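Local structure of oligopeptide-binding protein oppA (Lactococcus lactis, 3DRF) at residues 496-501 and 531-536; 305-310 and 325-330; 141-146 and 173-178; 135-140 and 481-486. The protein captures oligopeptides in a voluminous cavity that closes around them like a Venus fly-trap, feeding the OppABCDF ABC transporter for their uptake. All coordinates share one frame; numbering follows the deposited sequence. Where two conformers were deposited one is given.

Contacts 1, 2 and 4 are largely buried, while contact 3 is only partly so. Contacts 1 and 2 are neighbours, with centres about 10 Å apart. Contact 1 joins the start of helix 499-508 to the end of helix 516-533 by a salt bridge, a helix cap and stacked rings; contact 2, which is apolar, sets the end of strand 292-307 against the 3-10 turn before helix 330-339. Contact 4, nearest the centre of the chain and beside the bound peptide, ties residues far apart in sequence through hydroxyls and a carboxylate. Its Phe-485 packs on Phe-496 of contact 1. Contact 3, in the same loop after helix 116-127, relies on main-chain bonds extended by an asparagine amide and a lysine.

Contact 1 of 4, residues 496-501 and 531-536; sequences FNDSEI and NKKAYV
Asp-498 OD1 is gripped by two donors from the far segment. Tyr-535 OH gives it a hydrogen bond of 2.6 Å, arriving from above the carboxylate plane, and Lys-533 NZ makes a salt bridge to the same OD1 at 2.7 Å on its syn lone pair. The lysine chain turns about CB-CG (chi2 -81°), which places CD, and then runs extended, meeting the aspartate tip to tip. The other oxygen works within its own segment: Asp-498 OD2 accepts from Ile-501 N at 3.1 Å, using its anti lone pair. One carboxylate therefore caps a helix and pairs with a lysine and a phenol, a setting that probably favours its charged form. In the conformer given, Glu-500 OE2 stays 4.4 Å from Lys-533 NZ, too far for a salt bridge, and a water links Glu-500 OE1 to that NZ.

Below the polar end, the Tyr-535 ring is held between two side chains. Phe-496 CB sits over one face, 4.0 Å from the ring centroid, and Lys-533 CB covers the opposite face. The Phe-496 and Tyr-535 rings form an offset stack with planes 24° apart, and Phe-496 CD2 comes within 3.5 Å of Tyr-535 CB. Met-530 of helix 516-533 also packs on Phe-496. Asp-498 is thus a classic N-cap of helix 499-508, its cap tied to the C-terminal end of helix 516-533 and the turn leading into strand 536-549.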
loop_
_atom_site.group_PDB
_atom_site.type_symbol
_atom_site.label_atom_id
_atom_site.label_comp_id
_atom_site.label_asym_id
_atom_site.label_seq_id
_atom_site.Cartn_x
_atom_site.Cartn_y
_atom_site.Cartn_z
ATOM N N PHE A 496 -17.422 0.786 2.787
ATOM C CA PHE A 496 -18.213 0.188 3.863
ATOM C C PHE A 496 -17.944 0.967 5.162
ATOM O O PHE A 496 -16.933 1.591 5.340
ATOM C CB PHE A 496 -18.009 -1.341 3.997
ATOM C CG PHE A 496 -16.659 -1.774 4.588
ATOM C CD1 PHE A 496 -16.384 -1.657 5.962
ATOM C CD2 PHE A 496 -15.686 -2.297 3.742
ATOM C CE1 PHE A 496 -15.155 -2.096 6.481
ATOM C CE2 PHE A 496 -14.471 -2.747 4.282
ATOM C CZ PHE A 496 -14.216 -2.638 5.642
ATOM N N ASN A 497 -18.930 0.915 6.014
ATOM C CA ASN A 497 -18.887 1.554 7.330
ATOM C C ASN A 497 -19.794 0.740 8.246
ATOM O O ASN A 497 -20.983 0.855 8.197
ATOM C CB ASN A 497 -19.368 3.032 7.266
ATOM C CG ASN A 497 -19.192 3.728 8.609
ATOM O OD1 ASN A 497 -19.396 3.152 9.612
ATOM N ND2 ASN A 497 -18.792 4.960 8.571
ATOM N N ASP A 498 -19.174 -0.091 9.040
ATOM C CA ASP A 498 -19.853 -1.166 9.731
ATOM C C ASP A 498 -19.395 -1.202 11.190
ATOM O O ASP A 498 -18.257 -1.223 11.463
ATOM C CB ASP A 498 -19.517 -2.500 8.990
ATOM C CG ASP A 498 -20.222 -3.712 9.613
ATOM O OD1 ASP A 498 -21.261 -4.117 9.090
ATOM O OD2 ASP A 498 -19.720 -4.243 10.582
ATOM N N SER A 499 -20.345 -1.174 12.102
ATOM C CA SER A 499 -19.978 -1.071 13.540
ATOM C C SER A 499 -19.172 -2.274 14.031
ATOM O O SER A 499 -18.241 -2.095 14.721
ATOM C CB SER A 499 -21.196 -0.890 14.450
ATOM O OG SER A 499 -21.803 0.368 14.161
ATOM N N GLU A 500 -19.505 -3.469 13.576
ATOM C CA GLU A 500 -18.759 -4.666 13.981
ATOM C C GLU A 500 -17.302 -4.577 13.526
ATOM O O GLU A 500 -16.379 -4.853 14.295
ATOM C CB GLU A 500 -19.414 -5.938 13.425
ATOM C CG GLU A 500 -18.673 -7.232 13.729
ATOM C CD GLU A 500 -19.436 -8.457 13.273
ATOM O OE1 GLU A 500 -20.418 -8.844 13.950
ATOM O OE2 GLU A 500 -19.055 -9.011 12.228
ATOM N N ILE A 501 -17.103 -4.228 12.266
ATOM C CA ILE A 501 -15.724 -4.071 11.704
ATOM C C ILE A 501 -14.927 -2.971 12.397
ATOM O O ILE A 501 -13.817 -3.174 12.747
ATOM C CB ILE A 501 -15.703 -3.952 10.163
ATOM C CG1 ILE A 501 -16.395 -5.190 9.493
ATOM C CG2 ILE A 501 -14.241 -3.749 9.684
ATOM C CD1 ILE A 501 -15.790 -6.560 9.905
ATOM N N ASN A 531 -14.427 -11.917 6.542
ATOM C CA ASN A 531 -14.824 -12.982 5.576
ATOM C C ASN A 531 -16.369 -13.198 5.569
ATOM O O ASN A 531 -16.938 -13.380 4.558
ATOM C CB ASN A 531 -14.081 -14.302 5.919
ATOM C CG ASN A 531 -12.637 -14.319 5.429
ATOM O OD1 ASN A 531 -12.205 -13.445 4.708
ATOM N ND2 ASN A 531 -11.913 -15.304 5.839
ATOM N N LYS A 532 -17.012 -13.139 6.721
ATOM C CA LYS A 532 -18.483 -13.337 6.799
ATOM C C LYS A 532 -19.254 -12.138 6.221
ATOM O O LYS A 532 -20.138 -12.329 5.472
ATOM C CB LYS A 532 -18.917 -13.615 8.239
ATOM C CG LYS A 532 -20.440 -13.923 8.297
ATOM C CD LYS A 532 -20.846 -14.355 9.710
ATOM C CE LYS A 532 -22.375 -14.824 9.719
ATOM N NZ LYS A 532 -23.005 -14.856 11.129
ATOM N N LYS A 533 -18.831 -10.920 6.562
ATOM C CA LYS A 533 -19.469 -9.726 6.021
ATOM C C LYS A 533 -19.240 -9.661 4.497
ATOM O O LYS A 533 -20.081 -9.224 3.779
ATOM C CB LYS A 533 -18.873 -8.460 6.668
ATOM C CG LYS A 533 -19.199 -8.232 8.178
ATOM C CD LYS A 533 -20.529 -7.623 8.462
ATOM C CE LYS A 533 -20.747 -7.381 9.978
ATOM N NZ LYS A 533 -22.051 -6.510 10.179
ATOM N N ALA A 534 -18.048 -10.039 4.082
ATOM C CA ALA A 534 -17.719 -10.179 2.671
ATOM C C ALA A 534 -17.886 -8.848 1.916
ATOM O O ALA A 534 -18.249 -8.810 0.785
ATOM C CB ALA A 534 -18.594 -11.309 2.032
ATOM N N TYR A 535 -17.517 -7.767 2.592
ATOM C CA TYR A 535 -17.389 -6.485 1.904
ATOM C C TYR A 535 -16.177 -6.477 0.973
ATOM O O TYR A 535 -16.198 -5.786 0.012
ATOM C CB TYR A 535 -17.248 -5.360 2.934
ATOM C CG TYR A 535 -18.433 -5.197 3.908
ATOM C CD1 TYR A 535 -19.757 -5.320 3.506
ATOM C CD2 TYR A 535 -18.211 -4.898 5.253
ATOM C CE1 TYR A 535 -20.806 -5.126 4.409
ATOM C CE2 TYR A 535 -19.259 -4.712 6.144
ATOM C CZ TYR A 535 -20.524 -4.807 5.707
ATOM O OH TYR A 535 -21.619 -4.599 6.537
ATOM N N VAL A 536 -15.177 -7.290 1.326
ATOM C CA VAL A 536 -14.039 -7.575 0.444
ATOM C C VAL A 536 -13.781 -9.085 0.573
ATOM O O VAL A 536 -14.149 -9.685 1.548
ATOM C CB VAL A 536 -12.782 -6.754 0.850
ATOM C CG1 VAL A 536 -13.058 -5.229 0.725
ATOM C CG2 VAL A 536 -12.318 -7.127 2.281
HETATM O O HOH W 1 -22.239 -4.127 12.576
HETATM O O HOH W 2 -23.066 -8.172 12.602
#

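Contact 2 of 4, residues 305-310 and 325-330; sequences MYYNLG and TPLQDQ
An ST turn at Thr-325 leads into the short 3-10 segment 326-328, which lays Leu-327 against Tyr-307, the last residue of strand 292-307, and Leu-309 just beyond it. Leu-327 CD2 sits over one face of the Tyr-307 ring, displaced toward its rim: it is 4.1 Å from the ring centroid, 25° off the normal, and 3.8 Å from Tyr-307 CD1. The two side chains cross at about a right angle, as do Leu-327 and Leu-309. Leu-309 CD2 touches Leu-327 CB at 3.8 Å and approaches Leu-327 O at 3.4 Å. At the start of the turn, Thr-325 CG2 packs 3.8 Å from Asn-308 O, whose hydrogen bond comes from Arg-323.

Thr-325 OG1 is anti to the backbone N (chi1 170°) and accepts from Leu-327 N at 3.2 Å; CG2 is the branch that meets the strand segment. Gln-328 folds back to take Thr-325 N on its OE1 at 3.0 Å, the donor standing above the carbonyl plane. Ile-336 of helix 330-339 completes the packing on Tyr-307 and Leu-327. The turn thus settles these polar groups internally and through Arg-333, which bonds Leu-327 O, leaving the joint with the strand to apolar contact and shape.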
loop_
_atom_site.group_PDB
_atom_site.type_symbol
_atom_site.label_atom_id
_atom_site.label_comp_id
_atom_site.label_asym_id
_atom_site.label_seq_id
_atom_site.Cartn_x
_atom_site.Cartn_y
_atom_site.Cartn_z
ATOM N N MET A 305 -10.481 -8.716 -3.641
ATOM C CA MET A 305 -11.562 -8.245 -4.458
ATOM C C MET A 305 -12.490 -7.324 -3.619
ATOM O O MET A 305 -12.935 -7.655 -2.558
ATOM C CB MET A 305 -12.346 -9.487 -4.953
ATOM C CG MET A 305 -13.534 -9.138 -5.895
ATOM S SD MET A 305 -14.175 -10.603 -6.808
ATOM C CE MET A 305 -14.788 -11.620 -5.419
ATOM N N TYR A 306 -12.769 -6.148 -4.153
ATOM C CA TYR A 306 -13.615 -5.130 -3.529
ATOM C C TYR A 306 -14.991 -5.076 -4.158
ATOM O O TYR A 306 -15.117 -5.191 -5.361
ATOM C CB TYR A 306 -13.013 -3.727 -3.774
ATOM C CG TYR A 306 -11.806 -3.394 -2.898
ATOM C CD1 TYR A 306 -11.956 -2.717 -1.660
ATOM C CD2 TYR A 306 -10.532 -3.746 -3.271
ATOM C CE1 TYR A 306 -10.875 -2.385 -0.854
ATOM C CE2 TYR A 306 -9.438 -3.404 -2.468
ATOM C CZ TYR A 306 -9.626 -2.735 -1.282
ATOM O OH TYR A 306 -8.514 -2.458 -0.512
ATOM N N TYR A 307 -15.985 -4.800 -3.320
ATOM C CA TYR A 307 -17.358 -4.472 -3.772
ATOM C C TYR A 307 -17.640 -2.986 -3.478
ATOM O O TYR A 307 -17.355 -2.512 -2.404
ATOM C CB TYR A 307 -18.345 -5.355 -3.033
ATOM C CG TYR A 307 -18.185 -6.856 -3.298
ATOM C CD1 TYR A 307 -18.091 -7.375 -4.599
ATOM C CD2 TYR A 307 -18.112 -7.738 -2.224
ATOM C CE1 TYR A 307 -17.973 -8.738 -4.820
ATOM C CE2 TYR A 307 -18.008 -9.118 -2.421
ATOM C CZ TYR A 307 -17.937 -9.586 -3.732
ATOM O OH TYR A 307 -17.861 -10.927 -3.960
ATOM N N ASN A 308 -18.304 -2.325 -4.412
ATOM C CA ASN A 308 -18.601 -0.903 -4.263
ATOM C C ASN A 308 -19.945 -0.767 -3.548
ATOM O O ASN A 308 -20.982 -1.065 -4.092
ATOM C CB ASN A 308 -18.632 -0.252 -5.656
ATOM C CG ASN A 308 -18.680 1.265 -5.585
ATOM O OD1 ASN A 308 -18.502 1.855 -4.579
ATOM N ND2 ASN A 308 -18.917 1.876 -6.722
ATOM N N LEU A 309 -19.889 -0.278 -2.308
ATOM C CA LEU A 309 -21.054 -0.265 -1.415
ATOM C C LEU A 309 -21.433 1.109 -0.883
ATOM O O LEU A 309 -22.289 1.218 -0.099
ATOM C CB LEU A 309 -20.764 -1.185 -0.211
ATOM C CG LEU A 309 -20.479 -2.651 -0.604
ATOM C CD1 LEU A 309 -20.061 -3.415 0.690
ATOM C CD2 LEU A 309 -21.663 -3.386 -1.268
ATOM N N GLY A 310 -20.745 2.141 -1.315
ATOM C CA GLY A 310 -21.050 3.470 -0.811
ATOM C C GLY A 310 -20.259 4.580 -1.484
ATOM O O GLY A 310 -19.861 4.478 -2.588
ATOM N N THR A 325 -27.449 -1.328 -4.677
ATOM C CA THR A 325 -26.847 -2.341 -5.544
ATOM C C THR A 325 -27.237 -3.768 -5.056
ATOM O O THR A 325 -27.390 -3.952 -3.905
ATOM C CB THR A 325 -25.276 -2.202 -5.554
ATOM O OG1 THR A 325 -24.681 -3.317 -6.201
ATOM C CG2 THR A 325 -24.631 -2.075 -4.139
ATOM N N PRO A 326 -27.307 -4.753 -5.956
ATOM C CA PRO A 326 -27.485 -6.135 -5.503
ATOM C C PRO A 326 -26.421 -6.580 -4.473
ATOM O O PRO A 326 -26.642 -7.443 -3.683
ATOM C CB PRO A 326 -27.381 -6.936 -6.814
ATOM C CG PRO A 326 -27.958 -5.970 -7.866
ATOM C CD PRO A 326 -27.299 -4.676 -7.435
ATOM N N LEU A 327 -25.252 -5.935 -4.541
ATOM C CA LEU A 327 -24.168 -6.222 -3.590
ATOM C C LEU A 327 -24.447 -5.827 -2.155
ATOM O O LEU A 327 -23.705 -6.165 -1.313
ATOM C CB LEU A 327 -22.843 -5.607 -4.067
ATOM C CG LEU A 327 -22.304 -6.317 -5.339
ATOM C CD1 LEU A 327 -21.193 -5.423 -6.000
ATOM C CD2 LEU A 327 -21.817 -7.706 -5.094
ATOM N N GLN A 328 -25.554 -5.116 -1.915
ATOM C CA GLN A 328 -26.061 -4.898 -0.562
ATOM C C GLN A 328 -26.472 -6.223 0.071
ATOM O O GLN A 328 -26.564 -6.274 1.223
ATOM C CB GLN A 328 -27.307 -3.987 -0.598
ATOM C CG GLN A 328 -27.085 -2.525 -0.977
ATOM C CD GLN A 328 -28.430 -1.774 -1.191
ATOM O OE1 GLN A 328 -29.062 -1.851 -2.211
ATOM N NE2 GLN A 328 -28.820 -1.020 -0.185
ATOM N N ASP A 329 -26.790 -7.223 -0.733
ATOM C CA ASP A 329 -27.233 -8.560 -0.224
ATOM C C ASP A 329 -25.971 -9.361 0.153
ATOM O O ASP A 329 -25.202 -9.730 -0.700
ATOM C CB ASP A 329 -28.051 -9.338 -1.292
ATOM C CG ASP A 329 -29.491 -8.774 -1.537
ATOM O OD1 ASP A 329 -30.063 -8.252 -0.607
ATOM O OD2 ASP A 329 -30.033 -8.987 -2.602
ATOM N N GLN A 330 -25.811 -9.615 1.444
ATOM C CA GLN A 330 -24.717 -10.446 1.939
ATOM C C GLN A 330 -24.548 -11.784 1.192
ATOM O O GLN A 330 -23.496 -12.168 0.896
ATOM C CB GLN A 330 -24.877 -10.688 3.443
ATOM C CG GLN A 330 -23.706 -11.342 4.104
ATOM C CD GLN A 330 -23.834 -11.232 5.619
ATOM O OE1 GLN A 330 -24.922 -11.022 6.126
ATOM N NE2 GLN A 330 -22.830 -11.479 6.294
#

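Contact 3 of 4, residues 141-146 and 173-178; sequences ANIVGL and VQFKEM
Ile-143 and Phe-175 form a single antiparallel bridge, a non-hydrogen-bonded pair with CA atoms 4.5 Å apart. Main-chain bonds flank it on both sides: Lys-176 N to Asn-142 O at 2.9 Å, and Val-144 N to Gln-174 O at 3.0 Å. The loop thereby runs beside the end of strand 170-174; Val-173, and Phe-175 just beyond the strand, also make main-chain bonds to Ala-98 and Lys-96.

Asn-142 extends the pairing with its side chain. With CG anti to the backbone N (chi1 177°), its amide meets Glu-177 by both atoms: OD1 accepts from Glu-177 N on an in-plane lone pair at 3.1 Å, and ND2 donates to Glu-177 O at 3.0 Å. The amide plane lies within 1° of parallel to the Phe-175 ring, with ND2 3.7 Å from Phe-175 CD1. Lys-176 runs extended past the loop and gives its NZ to Ala-141 O at 3.1 Å. Beneath the bridge, Ile-143 CG1 packs 3.8 Å from Val-173 CG1 and also touches the phenylalanine ring, while Val-144 lies side by side with Gln-174.

Two bonds hold the Asn-142 amide in one rotation, its oxygen and nitrogen standing in for a peptide group, so the pairing continues although the backbone bridge is single.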
loop_
_atom_site.group_PDB
_atom_site.type_symbol
_atom_site.label_atom_id
_atom_site.label_comp_id
_atom_site.label_asym_id
_atom_site.label_seq_id
_atom_site.Cartn_x
_atom_site.Cartn_y
_atom_site.Cartn_z
ATOM N N ALA A 141 -6.337 10.453 14.221
ATOM C CA ALA A 141 -7.245 11.067 15.229
ATOM C C ALA A 141 -6.784 10.892 16.689
ATOM O O ALA A 141 -7.192 11.551 17.559
ATOM C CB ALA A 141 -8.664 10.528 15.038
ATOM N N ASN A 142 -5.868 9.942 16.869
ATOM C CA ASN A 142 -5.272 9.640 18.181
ATOM C C ASN A 142 -4.139 10.575 18.613
ATOM O O ASN A 142 -3.713 10.496 19.714
ATOM C CB ASN A 142 -4.870 8.133 18.237
ATOM C CG ASN A 142 -4.160 7.721 19.557
ATOM O OD1 ASN A 142 -4.745 7.728 20.588
ATOM N ND2 ASN A 142 -2.914 7.360 19.446
ATOM N N ILE A 143 -3.733 11.488 17.745
ATOM C CA ILE A 143 -2.815 12.580 18.127
ATOM C C ILE A 143 -3.657 13.769 18.583
ATOM O O ILE A 143 -4.496 14.234 17.881
ATOM C CB ILE A 143 -1.871 12.954 16.961
ATOM C CG1 ILE A 143 -0.883 11.798 16.731
ATOM C CG2 ILE A 143 -1.061 14.272 17.326
ATOM C CD1 ILE A 143 -0.050 11.991 15.405
ATOM N N VAL A 144 -3.411 14.199 19.808
ATOM C CA VAL A 144 -4.156 15.328 20.388
ATOM C C VAL A 144 -4.130 16.525 19.437
ATOM O O VAL A 144 -3.101 16.928 18.982
ATOM C CB VAL A 144 -3.552 15.693 21.805
ATOM C CG1 VAL A 144 -4.229 16.941 22.357
ATOM C CG2 VAL A 144 -3.842 14.545 22.793
ATOM N N GLY A 145 -5.325 17.071 19.184
ATOM C CA GLY A 145 -5.425 18.260 18.333
ATOM C C GLY A 145 -5.463 18.006 16.814
ATOM O O GLY A 145 -5.749 18.886 16.049
ATOM N N LEU A 146 -5.157 16.803 16.384
ATOM C CA LEU A 146 -4.977 16.564 14.935
ATOM C C LEU A 146 -6.308 16.501 14.180
ATOM O O LEU A 146 -6.429 17.056 13.113
ATOM C CB LEU A 146 -4.067 15.344 14.661
ATOM C CG LEU A 146 -3.636 15.185 13.154
ATOM C CD1 LEU A 146 -3.054 16.420 12.469
ATOM C CD2 LEU A 146 -2.541 14.103 13.090
ATOM N N VAL A 173 5.326 14.225 20.337
ATOM C CA VAL A 173 3.953 13.913 19.862
ATOM C C VAL A 173 3.118 13.330 21.010
ATOM O O VAL A 173 3.465 12.360 21.603
ATOM C CB VAL A 173 3.981 12.893 18.687
ATOM C CG1 VAL A 173 2.555 12.595 18.186
ATOM C CG2 VAL A 173 4.956 13.396 17.563
ATOM N N GLN A 174 2.042 14.017 21.335
ATOM C CA GLN A 174 1.117 13.634 22.403
ATOM C C GLN A 174 -0.059 12.852 21.842
ATOM O O GLN A 174 -0.825 13.352 21.067
ATOM C CB GLN A 174 0.599 14.913 23.121
ATOM C CG GLN A 174 -0.374 14.626 24.270
ATOM C CD GLN A 174 0.318 13.938 25.448
ATOM O OE1 GLN A 174 1.111 14.552 26.074
ATOM N NE2 GLN A 174 0.008 12.677 25.699
ATOM N N PHE A 175 -0.187 11.655 22.345
ATOM C CA PHE A 175 -1.304 10.774 21.985
ATOM C C PHE A 175 -2.423 10.845 23.025
ATOM O O PHE A 175 -2.198 11.201 24.128
ATOM C CB PHE A 175 -0.829 9.284 21.901
ATOM C CG PHE A 175 0.348 9.084 20.932
ATOM C CD1 PHE A 175 0.174 9.338 19.588
ATOM C CD2 PHE A 175 1.553 8.632 21.394
ATOM C CE1 PHE A 175 1.243 9.170 18.689
ATOM C CE2 PHE A 175 2.631 8.452 20.494
ATOM C CZ PHE A 175 2.446 8.760 19.151
ATOM N N LYS A 176 -3.598 10.419 22.604
ATOM C CA LYS A 176 -4.704 10.068 23.541
ATOM C C LYS A 176 -4.401 8.751 24.281
ATOM O O LYS A 176 -4.597 8.681 25.448
ATOM C CB LYS A 176 -6.046 9.978 22.803
ATOM C CG LYS A 176 -6.461 11.299 22.101
ATOM C CD LYS A 176 -7.781 11.113 21.317
ATOM C CE LYS A 176 -8.047 12.363 20.574
ATOM N NZ LYS A 176 -9.234 12.148 19.750
ATOM N N GLU A 177 -3.982 7.738 23.546
ATOM C CA GLU A 177 -3.541 6.478 24.102
ATOM C C GLU A 177 -2.388 5.918 23.272
ATOM O O GLU A 177 -2.239 6.144 22.082
ATOM C CB GLU A 177 -4.675 5.386 24.103
ATOM C CG GLU A 177 -5.991 5.774 24.835
ATOM C CD GLU A 177 -5.804 5.970 26.337
ATOM O OE1 GLU A 177 -4.800 5.607 26.890
ATOM O OE2 GLU A 177 -6.726 6.503 26.919
ATOM N N MET A 178 -1.610 5.107 23.955
ATOM C CA MET A 178 -0.625 4.262 23.284
ATOM C C MET A 178 -1.351 3.150 22.539
ATOM O O MET A 178 -2.451 2.795 22.875
ATOM C CB MET A 178 0.337 3.650 24.302
ATOM C CG MET A 178 1.066 4.668 25.158
ATOM S SD MET A 178 2.001 5.962 24.220
ATOM C CE MET A 178 3.547 5.116 23.716
#

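Contact 4 of 4, residues 135-140 and 481-486; sequences RWTDSL and QQDLFS
The Asp-483 carboxylate is approached from both faces at one oxygen: Thr-137 OG1 reaches OD1 at 2.7 Å on the anti side, 33° out of the plane, and Ser-139 OG reaches the same OD1 from the opposite face at 2.7 Å, on the syn side. Farther along helix 482-485, Leu-484 CB lies over one face of the Phe-485 ring, while OE1 of the N-cap residue Gln-481 is in plane at its edge. Thr-137 and Ser-139 belong to an ST turn, in which Thr-137 OG1 accepts from Ser-139 N at 3.2 Å. The threonine hydroxyl is thus donor to the aspartate and acceptor within its own loop, so its hydrogen points across the contact. The hydroxyl pair would be expected to stabilise a negative charge on Asp-483.

The contact borders the bound peptide. Arg-135 NH1 bonds to the peptide backbone, and Asp-483 and Leu-484 pack on one of its polar side chains. In this closed, peptide-bound form the loop after helix 116-127 is fastened, beside the peptide, to helix 482-485, more than 340 residues later in the chain, and Phe-485 in turn rests on helices 499-508 and 516-533.

In the conformer given, Asp-138 OD2 comes 3.4 Å from Ser-486 CB and accepts from Ala-488 N. Ser-486 OG, turned between its backbone N and carbonyl carbon (chi1 68°), donates to Gln-482 O at 2.9 Å and takes Asp-138 N at 3.1 Å, the bond nearly straight at 168°.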
loop_
_atom_site.group_PDB
_atom_site.type_symbol
_atom_site.label_atom_id
_atom_site.label_comp_id
_atom_site.label_asym_id
_atom_site.label_seq_id
_atom_site.Cartn_x
_atom_site.Cartn_y
_atom_site.Cartn_z
ATOM N N ARG A 135 -4.478 10.059 2.300
ATOM C CA ARG A 135 -3.970 9.248 3.417
ATOM C C ARG A 135 -4.517 9.603 4.831
ATOM O O ARG A 135 -4.029 9.129 5.813
ATOM C CB ARG A 135 -2.435 9.219 3.413
ATOM C CG ARG A 135 -1.825 8.482 2.210
ATOM C CD ARG A 135 -0.287 8.399 2.410
ATOM N NE ARG A 135 0.342 7.555 1.375
ATOM C CZ ARG A 135 0.402 6.248 1.431
ATOM N NH1 ARG A 135 1.008 5.573 0.480
ATOM N NH2 ARG A 135 -0.130 5.605 2.432
ATOM N N TRP A 136 -5.605 10.370 4.891
ATOM C CA TRP A 136 -6.292 10.545 6.175
ATOM C C TRP A 136 -6.835 9.151 6.633
ATOM O O TRP A 136 -7.201 8.313 5.840
ATOM C CB TRP A 136 -7.431 11.626 6.072
ATOM C CG TRP A 136 -8.044 11.891 7.468
ATOM C CD1 TRP A 136 -9.237 11.467 7.878
ATOM C CD2 TRP A 136 -7.415 12.525 8.627
ATOM N NE1 TRP A 136 -9.450 11.829 9.204
ATOM C CE2 TRP A 136 -8.324 12.436 9.687
ATOM C CE3 TRP A 136 -6.163 13.131 8.853
ATOM C CZ2 TRP A 136 -8.051 12.963 10.953
ATOM C CZ3 TRP A 136 -5.894 13.634 10.089
ATOM C CH2 TRP A 136 -6.820 13.574 11.117
ATOM N N THR A 137 -6.874 8.971 7.947
ATOM C CA THR A 137 -7.218 7.677 8.531
ATOM C C THR A 137 -7.557 7.932 10.002
ATOM O O THR A 137 -7.129 8.868 10.561
ATOM C CB THR A 137 -6.027 6.693 8.400
ATOM O OG1 THR A 137 -6.309 5.599 9.287
ATOM C CG2 THR A 137 -4.626 7.365 8.755
ATOM N N ASP A 138 -8.362 7.071 10.601
ATOM C CA ASP A 138 -8.649 7.232 12.027
ATOM C C ASP A 138 -7.422 7.028 12.929
ATOM O O ASP A 138 -7.445 7.417 14.086
ATOM C CB ASP A 138 -9.797 6.321 12.457
ATOM C CG ASP A 138 -11.132 6.833 11.976
ATOM O OD1 ASP A 138 -11.482 7.946 12.407
ATOM O OD2 ASP A 138 -11.809 6.142 11.179
ATOM N N SER A 139 -6.339 6.457 12.402
ATOM C CA SER A 139 -5.111 6.349 13.250
ATOM C C SER A 139 -4.620 7.742 13.668
ATOM O O SER A 139 -4.154 7.927 14.757
ATOM C CB SER A 139 -3.987 5.676 12.470
ATOM O OG SER A 139 -4.357 4.355 12.006
ATOM N N LEU A 140 -4.727 8.716 12.773
ATOM C CA LEU A 140 -4.216 10.090 13.035
ATOM C C LEU A 140 -5.080 10.892 14.022
ATOM O O LEU A 140 -4.633 11.806 14.596
ATOM C CB LEU A 140 -4.046 10.843 11.703
ATOM C CG LEU A 140 -2.873 10.258 10.847
ATOM C CD1 LEU A 140 -2.846 11.008 9.519
ATOM C CD2 LEU A 140 -1.493 10.393 11.545
ATOM N N GLN A 481 -4.806 -2.958 10.181
ATOM C CA GLN A 481 -5.381 -2.501 8.908
ATOM C C GLN A 481 -6.324 -1.304 9.048
ATOM O O GLN A 481 -7.098 -1.050 8.196
ATOM C CB GLN A 481 -6.038 -3.661 8.138
ATOM C CG GLN A 481 -4.948 -4.763 7.865
ATOM C CD GLN A 481 -5.469 -5.859 6.944
ATOM O OE1 GLN A 481 -6.664 -6.114 6.844
ATOM N NE2 GLN A 481 -4.557 -6.518 6.290
ATOM N N GLN A 482 -6.178 -0.541 10.128
ATOM C CA GLN A 482 -6.866 0.766 10.254
ATOM C C GLN A 482 -6.660 1.624 9.036
ATOM O O GLN A 482 -7.568 2.277 8.646
ATOM C CB GLN A 482 -6.337 1.566 11.484
ATOM C CG GLN A 482 -6.700 0.902 12.875
ATOM C CD GLN A 482 -8.101 1.309 13.356
ATOM O OE1 GLN A 482 -8.874 1.815 12.639
ATOM N NE2 GLN A 482 -8.400 1.017 14.597
ATOM N N ASP A 483 -5.454 1.606 8.455
ATOM C CA ASP A 483 -5.158 2.567 7.377
ATOM C C ASP A 483 -5.675 2.065 6.002
ATOM O O ASP A 483 -5.624 2.765 5.065
ATOM C CB ASP A 483 -3.651 2.904 7.390
ATOM C CG ASP A 483 -3.231 3.733 8.640
ATOM O OD1 ASP A 483 -4.054 4.144 9.379
ATOM O OD2 ASP A 483 -2.040 3.923 8.725
ATOM N N LEU A 484 -6.212 0.868 5.955
ATOM C CA LEU A 484 -6.953 0.351 4.781
ATOM C C LEU A 484 -8.479 0.490 4.904
ATOM O O LEU A 484 -9.139 0.696 3.924
ATOM C CB LEU A 484 -6.626 -1.128 4.594
ATOM C CG LEU A 484 -5.162 -1.522 4.311
ATOM C CD1 LEU A 484 -5.106 -3.006 3.987
ATOM C CD2 LEU A 484 -4.531 -0.730 3.128
ATOM N N PHE A 485 -9.013 0.318 6.107
ATOM C CA PHE A 485 -10.471 0.114 6.267
ATOM C C PHE A 485 -11.182 1.030 7.278
ATOM O O PHE A 485 -12.358 1.002 7.357
ATOM C CB PHE A 485 -10.743 -1.332 6.640
ATOM C CG PHE A 485 -10.341 -2.308 5.548
ATOM C CD1 PHE A 485 -10.911 -2.260 4.282
ATOM C CD2 PHE A 485 -9.378 -3.231 5.819
ATOM C CE1 PHE A 485 -10.506 -3.128 3.298
ATOM C CE2 PHE A 485 -8.934 -4.154 4.820
ATOM C CZ PHE A 485 -9.496 -4.093 3.573
ATOM N N SER A 486 -10.459 1.846 8.019
ATOM C CA SER A 486 -11.145 2.705 9.016
ATOM C C SER A 486 -12.138 3.657 8.317
ATOM O O SER A 486 -11.969 4.072 7.203
ATOM C CB SER A 486 -10.147 3.462 9.933
ATOM O OG SER A 486 -9.390 4.457 9.222
#